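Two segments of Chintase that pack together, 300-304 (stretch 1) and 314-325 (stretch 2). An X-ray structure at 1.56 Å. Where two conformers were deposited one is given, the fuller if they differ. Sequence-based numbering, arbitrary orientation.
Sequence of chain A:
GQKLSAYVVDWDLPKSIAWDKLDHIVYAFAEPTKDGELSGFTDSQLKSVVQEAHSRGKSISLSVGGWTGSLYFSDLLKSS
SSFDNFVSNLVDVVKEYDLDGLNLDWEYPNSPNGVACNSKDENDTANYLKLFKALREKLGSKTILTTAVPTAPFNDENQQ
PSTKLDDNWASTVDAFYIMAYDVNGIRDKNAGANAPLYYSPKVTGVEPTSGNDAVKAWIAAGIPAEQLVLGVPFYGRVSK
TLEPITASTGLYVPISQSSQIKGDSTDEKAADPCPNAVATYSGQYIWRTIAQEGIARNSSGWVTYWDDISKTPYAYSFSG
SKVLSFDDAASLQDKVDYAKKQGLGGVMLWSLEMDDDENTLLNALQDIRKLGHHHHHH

Stretch 1 300-304: SGWVT
Stretch 2, residues 314-325: YAYSFSGSKVLS

The contact is a short antiparallel strand pairing at the side of a beta hairpin, with the Trp302 indole lying across the hairpin's two strands. The strand through Val303 and Thr304 runs at 151° to strand 314-317, and the axes approach to 4.5 Å. After 317 the chain turns and returns as strand 322-325. Strand 314-317 is thus the middle of three.

The register pairs Val303 with Tyr316 (CA-CA 5.3 Å) and Thr304 with Ala315 (CA-CA 4.1 Å). Val303 and Tyr316 form the hydrogen-bonded pair. Val303 N donates to Tyr316 O at 2.9 Å, and Tyr316 N donates to Val303 O at 2.8 Å. Thr304 and Ala315 form a non-hydrogen-bonded pair. CA-H...O contacts add to the seam: Trp302 CA to Tyr316 O is 3.4 Å, and Ala315 CA to Val303 O is 3.2 Å. Backbone angles are extended: phi/psi is -121/124 at Val303 and -118/133 at Tyr316.

Trp302, Thr304, Ala315 and Ser317 direct their side chains to one face of the sheet. Val303 and Tyr316, both chi1 t, point to the other. Trp302 has chi1 m and chi2 91°, which lays its ring over the hairpin. Ser317 CB sits 3.6 Å from the centroid of the Trp302 six-membered ring, 8° off the normal, a CH-pi contact. Trp302 CE3 meets Ala315 CB at 3.6 Å, and Trp302 CZ3 meets Leu324 CB at 3.7 Å. These are apolar contacts. Trp302 CZ2 lies 3.9 Å from Lys322 CE in the aliphatic part of the lysine chain. Trp302 buries 120 Å² against stretch 2, the largest share of any residue.

The hairpin holds its own shape. Ala315 N bonds Leu324 O at 2.9 Å, and Leu324 N bonds Ala315 O at 2.8 Å. Ser317 N bonds Lys322 O at 2.8 Å, and Lys322 N bonds Ser317 O at 3.0 Å. A type II turn spans Phe318 to Ser321, closed by Ser321 N to Phe318 O at 3.0 Å. Gly320, at phi/psi 83/-3, suits the turn because a CB would jam against the preceding carbonyl. Ser317 OG (chi1 t) donates to Ser319 O at 2.8 Å, and Tyr316 OH bonds Ser321 OG at 2.8 Å.

Two waters bridge the stretches. Water 1 donates to Ser300 O and to Ser317 OG, each oxygen 2.8 Å from the water O. Water 2 donates to Gly301 O, with its O at 2.8 Å, and accepts from Ser319 N at 3.0 Å.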

ATOM      1  N   SER A 300       9.862 -26.893   4.049  1.00 21.33           N
ATOM      2  CA  SER A 300       9.090 -26.802   2.811  1.00 20.29           C
ATOM      3  C   SER A 300       9.917 -26.473   1.573  1.00 18.61           C
ATOM      4  O   SER A 300       9.391 -25.941   0.599  1.00 20.21           O
ATOM      5  CB  SER A 300       7.951 -25.793   2.964  1.00 22.10           C
ATOM      6  OG  SER A 300       7.082 -26.192   4.009  1.00 21.21           O
ATOM      7  N   GLY A 301      11.205 -26.790   1.615  1.00 15.74           N
ATOM      8  CA  GLY A 301      12.059 -26.628   0.450  1.00 16.47           C
ATOM      9  C   GLY A 301      12.668 -25.247   0.322  1.00 17.59           C
ATOM     10  O   GLY A 301      13.188 -24.897  -0.740  1.00 15.46           O
ATOM     11  N   TRP A 302      12.612 -24.470   1.400  1.00 18.37           N
ATOM     12  CA  TRP A 302      13.170 -23.119   1.406  1.00 16.27           C
ATOM     13  C   TRP A 302      14.452 -23.033   2.219  1.00 15.08           C
ATOM     14  O   TRP A 302      14.613 -23.736   3.213  1.00 16.65           O
ATOM     15  CB  TRP A 302      12.153 -22.132   1.990  1.00 14.78           C
ATOM     16  CG  TRP A 302      10.919 -22.006   1.175  1.00 14.35           C
ATOM     17  CD1 TRP A 302       9.766 -22.728   1.306  1.00 17.47           C
ATOM     18  CD2 TRP A 302      10.708 -21.106   0.088  1.00 13.72           C
ATOM     19  NE1 TRP A 302       8.851 -22.329   0.367  1.00 15.89           N
ATOM     20  CE2 TRP A 302       9.405 -21.331  -0.397  1.00 17.23           C
ATOM     21  CE3 TRP A 302      11.499 -20.129  -0.529  1.00 12.71           C
ATOM     22  CZ2 TRP A 302       8.873 -20.611  -1.468  1.00 17.17           C
ATOM     23  CZ3 TRP A 302      10.968 -19.415  -1.589  1.00 14.63           C
ATOM     24  CH2 TRP A 302       9.669 -19.661  -2.045  1.00 18.13           C
ATOM     25  N   VAL A 303      15.361 -22.167   1.790  1.00 17.28           N
ATOM     26  CA  VAL A 303      16.529 -21.807   2.582  1.00 15.18           C
ATOM     27  C   VAL A 303      16.461 -20.295   2.809  1.00 15.88           C
ATOM     28  O   VAL A 303      16.372 -19.515   1.853  1.00 16.63           O
ATOM     29  CB  VAL A 303      17.837 -22.192   1.875  1.00 15.38           C
ATOM     30  CG1 VAL A 303      19.034 -21.680   2.660  1.00 20.44           C
ATOM     31  CG2 VAL A 303      17.920 -23.716   1.692  1.00 18.86           C
ATOM     32  N   THR A 304      16.489 -19.881   4.073  0.50 15.46           N
ATOM     33  CA  THR A 304      16.260 -18.473   4.406  0.50 15.07           C
ATOM     34  C   THR A 304      17.560 -17.683   4.611  0.50 18.30           C
ATOM     35  O   THR A 304      18.563 -18.227   5.072  0.50 20.08           O
ATOM     36  CB  THR A 304      15.330 -18.343   5.628  0.50 16.98           C
ATOM     37  OG1 THR A 304      14.112 -19.049   5.369  0.50 21.98           O
ATOM     38  CG2 THR A 304      14.993 -16.890   5.907  0.50 13.62           C
ATOM     39  N   TYR A 314      14.870 -12.993   3.053  1.00 14.47           N
ATOM     40  CA  TYR A 314      14.476 -13.572   1.790  1.00 12.70           C
ATOM     41  C   TYR A 314      14.790 -15.045   1.840  1.00 15.16           C
ATOM     42  O   TYR A 314      15.549 -15.492   2.698  1.00 15.52           O
ATOM     43  CB  TYR A 314      15.167 -12.884   0.605  1.00 14.40           C
ATOM     44  CG  TYR A 314      16.670 -13.019   0.562  1.00 15.72           C
ATOM     45  CD1 TYR A 314      17.489 -12.178   1.310  1.00 17.31           C
ATOM     46  CD2 TYR A 314      17.274 -13.961  -0.254  1.00 15.39           C
ATOM     47  CE1 TYR A 314      18.866 -12.290   1.253  1.00 17.21           C
ATOM     48  CE2 TYR A 314      18.642 -14.078  -0.316  1.00 18.10           C
ATOM     49  CZ  TYR A 314      19.433 -13.251   0.441  1.00 18.83           C
ATOM     50  OH  TYR A 314      20.797 -13.376   0.382  1.00 18.67           O
ATOM     51  N   ALA A 315      14.171 -15.809   0.952  1.00 13.12           N
ATOM     52  CA  ALA A 315      14.348 -17.250   0.982  1.00 13.24           C
ATOM     53  C   ALA A 315      14.396 -17.780  -0.435  1.00 14.65           C
ATOM     54  O   ALA A 315      13.772 -17.226  -1.337  1.00 14.42           O
ATOM     55  CB  ALA A 315      13.221 -17.906   1.774  1.00 14.66           C
ATOM     56  N   TYR A 316      15.156 -18.848  -0.636  1.00 13.32           N
ATOM     57  CA  TYR A 316      15.253 -19.439  -1.955  1.00 13.62           C
ATOM     58  C   TYR A 316      14.737 -20.873  -1.937  1.00 13.42           C
ATOM     59  O   TYR A 316      15.085 -21.658  -1.056  1.00 15.25           O
ATOM     60  CB  TYR A 316      16.694 -19.412  -2.458  1.00 14.30           C
ATOM     61  CG  TYR A 316      16.833 -20.025  -3.833  1.00 14.26           C
ATOM     62  CD1 TYR A 316      16.326 -19.380  -4.956  1.00 14.50           C
ATOM     63  CD2 TYR A 316      17.447 -21.254  -4.006  1.00 16.19           C
ATOM     64  CE1 TYR A 316      16.441 -19.946  -6.223  1.00 14.35           C
ATOM     65  CE2 TYR A 316      17.564 -21.820  -5.263  1.00 17.94           C
ATOM     66  CZ  TYR A 316      17.058 -21.161  -6.361  1.00 13.60           C
ATOM     67  OH  TYR A 316      17.178 -21.737  -7.605  1.00 15.41           O
ATOM     68  N   SER A 317      13.895 -21.195  -2.913  1.00 12.01           N
ATOM     69  CA  SER A 317      13.431 -22.561  -3.105  1.00 14.50           C
ATOM     70  C   SER A 317      14.012 -23.092  -4.396  1.00 13.10           C
ATOM     71  O   SER A 317      13.662 -22.618  -5.473  1.00 14.67           O
ATOM     72  CB  SER A 317      11.905 -22.604  -3.185  1.00 14.64           C
ATOM     73  OG  SER A 317      11.471 -23.899  -3.590  1.00 14.59           O
ATOM     74  N   PHE A 318      14.881 -24.099  -4.295  1.00 13.51           N
ATOM     75  CA  PHE A 318      15.500 -24.670  -5.483  1.00 15.16           C
ATOM     76  C   PHE A 318      14.398 -25.222  -6.387  1.00 13.14           C
ATOM     77  O   PHE A 318      14.449 -25.091  -7.608  1.00 13.98           O
ATOM     78  CB  PHE A 318      16.508 -25.756  -5.097  1.00 15.18           C
ATOM     79  CG  PHE A 318      17.347 -26.218  -6.247  1.00 13.26           C
ATOM     80  CD1 PHE A 318      18.545 -25.592  -6.554  1.00 14.91           C
ATOM     81  CD2 PHE A 318      16.925 -27.274  -7.036  1.00 14.46           C
ATOM     82  CE1 PHE A 318      19.314 -26.013  -7.627  1.00 14.06           C
ATOM     83  CE2 PHE A 318      17.676 -27.696  -8.111  1.00 13.53           C
ATOM     84  CZ  PHE A 318      18.877 -27.070  -8.414  1.00 17.08           C
ATOM     85  N   SER A 319      13.385 -25.825  -5.767  0.60 14.87           N
ATOM     86  CA  SER A 319      12.205 -26.270  -6.503  0.60 15.86           C
ATOM     87  C   SER A 319      11.446 -25.059  -7.043  0.60 16.21           C
ATOM     88  O   SER A 319      10.924 -24.251  -6.276  0.60 17.16           O
ATOM     89  CB  SER A 319      11.293 -27.101  -5.602  0.60 15.90           C
ATOM     90  OG  SER A 319      10.103 -27.451  -6.282  0.60 22.88           O
ATOM     91  N   GLY A 320      11.396 -24.939  -8.367  1.00 14.87           N
ATOM     92  CA  GLY A 320      10.782 -23.795  -9.016  1.00 15.22           C
ATOM     93  C   GLY A 320      11.708 -22.595  -9.129  1.00 15.50           C
ATOM     94  O   GLY A 320      11.325 -21.575  -9.710  1.00 13.66           O
ATOM     95  N   SER A 321      12.915 -22.725  -8.580  1.00 14.06           N
ATOM     96  CA  SER A 321      13.922 -21.654  -8.564  1.00 10.84           C
ATOM     97  C   SER A 321      13.317 -20.318  -8.149  1.00 13.40           C
ATOM     98  O   SER A 321      13.493 -19.303  -8.817  1.00 15.13           O
ATOM     99  CB  SER A 321      14.629 -21.522  -9.914  1.00 15.01           C
ATOM    100  OG  SER A 321      15.812 -20.741  -9.780  1.00 15.51           O
ATOM    101  N   LYS A 322      12.619 -20.332  -7.024  1.00 13.09           N
ATOM    102  CA  LYS A 322      11.888 -19.159  -6.562  1.00 13.73           C
ATOM    103  C   LYS A 322      12.644 -18.444  -5.463  1.00 13.74           C
ATOM    104  O   LYS A 322      13.118 -19.073  -4.521  1.00 14.09           O
ATOM    105  CB  LYS A 322      10.529 -19.591  -6.007  1.00 16.10           C
ATOM    106  CG  LYS A 322       9.772 -20.541  -6.916  1.00 20.52           C
ATOM    107  CD  LYS A 322       8.330 -20.722  -6.480  1.00 22.53           C
ATOM    108  CE  LYS A 322       8.199 -21.564  -5.233  1.00 24.67           C
ATOM    109  NZ  LYS A 322       6.835 -22.166  -5.141  1.00 24.70           N
ATOM    110  N   VAL A 323      12.735 -17.125  -5.571  1.00 13.05           N
ATOM    111  CA  VAL A 323      13.154 -16.314  -4.433  1.00 14.27           C
ATOM    112  C   VAL A 323      11.943 -15.599  -3.851  1.00 13.27           C
ATOM    113  O   VAL A 323      11.141 -15.017  -4.581  1.00 16.43           O
ATOM    114  CB  VAL A 323      14.271 -15.307  -4.790  1.00 14.05           C
ATOM    115  CG1 VAL A 323      13.828 -14.379  -5.910  1.00 17.38           C
ATOM    116  CG2 VAL A 323      14.676 -14.515  -3.551  1.00 15.01           C
ATOM    117  N   LEU A 324      11.788 -15.698  -2.536  1.00 12.94           N
ATOM    118  CA  LEU A 324      10.722 -15.008  -1.823  1.00 13.29           C
ATOM    119  C   LEU A 324      11.339 -13.871  -1.058  1.00 12.19           C
ATOM    120  O   LEU A 324      12.185 -14.095  -0.195  1.00 13.51           O
ATOM    121  CB  LEU A 324      10.042 -15.958  -0.825  1.00 14.10           C
ATOM    122  CG  LEU A 324       9.052 -15.339   0.173  1.00 13.31           C
ATOM    123  CD1 LEU A 324       7.818 -14.850  -0.537  1.00 15.29           C
ATOM    124  CD2 LEU A 324       8.688 -16.356   1.260  1.00 15.93           C
ATOM    125  N   SER A 325      10.933 -12.642  -1.376  1.00 12.18           N
ATOM    126  CA  SER A 325      11.290 -11.511  -0.537  1.00 13.30           C
ATOM    127  C   SER A 325      10.098 -11.269   0.361  1.00 13.78           C
ATOM    128  O   SER A 325       8.973 -11.175  -0.124  1.00 12.96           O
ATOM    129  CB  SER A 325      11.556 -10.261  -1.367  1.00 14.07           C
ATOM    130  OG  SER A 325      11.640  -9.136  -0.496  1.00 12.56           O
TER
HETATM  131  O   HOH W   1       9.554 -25.103  -2.017  1.00 22.76           O
HETATM  132  O   HOH W   2      13.289 -26.627  -2.924  1.00 17.13           O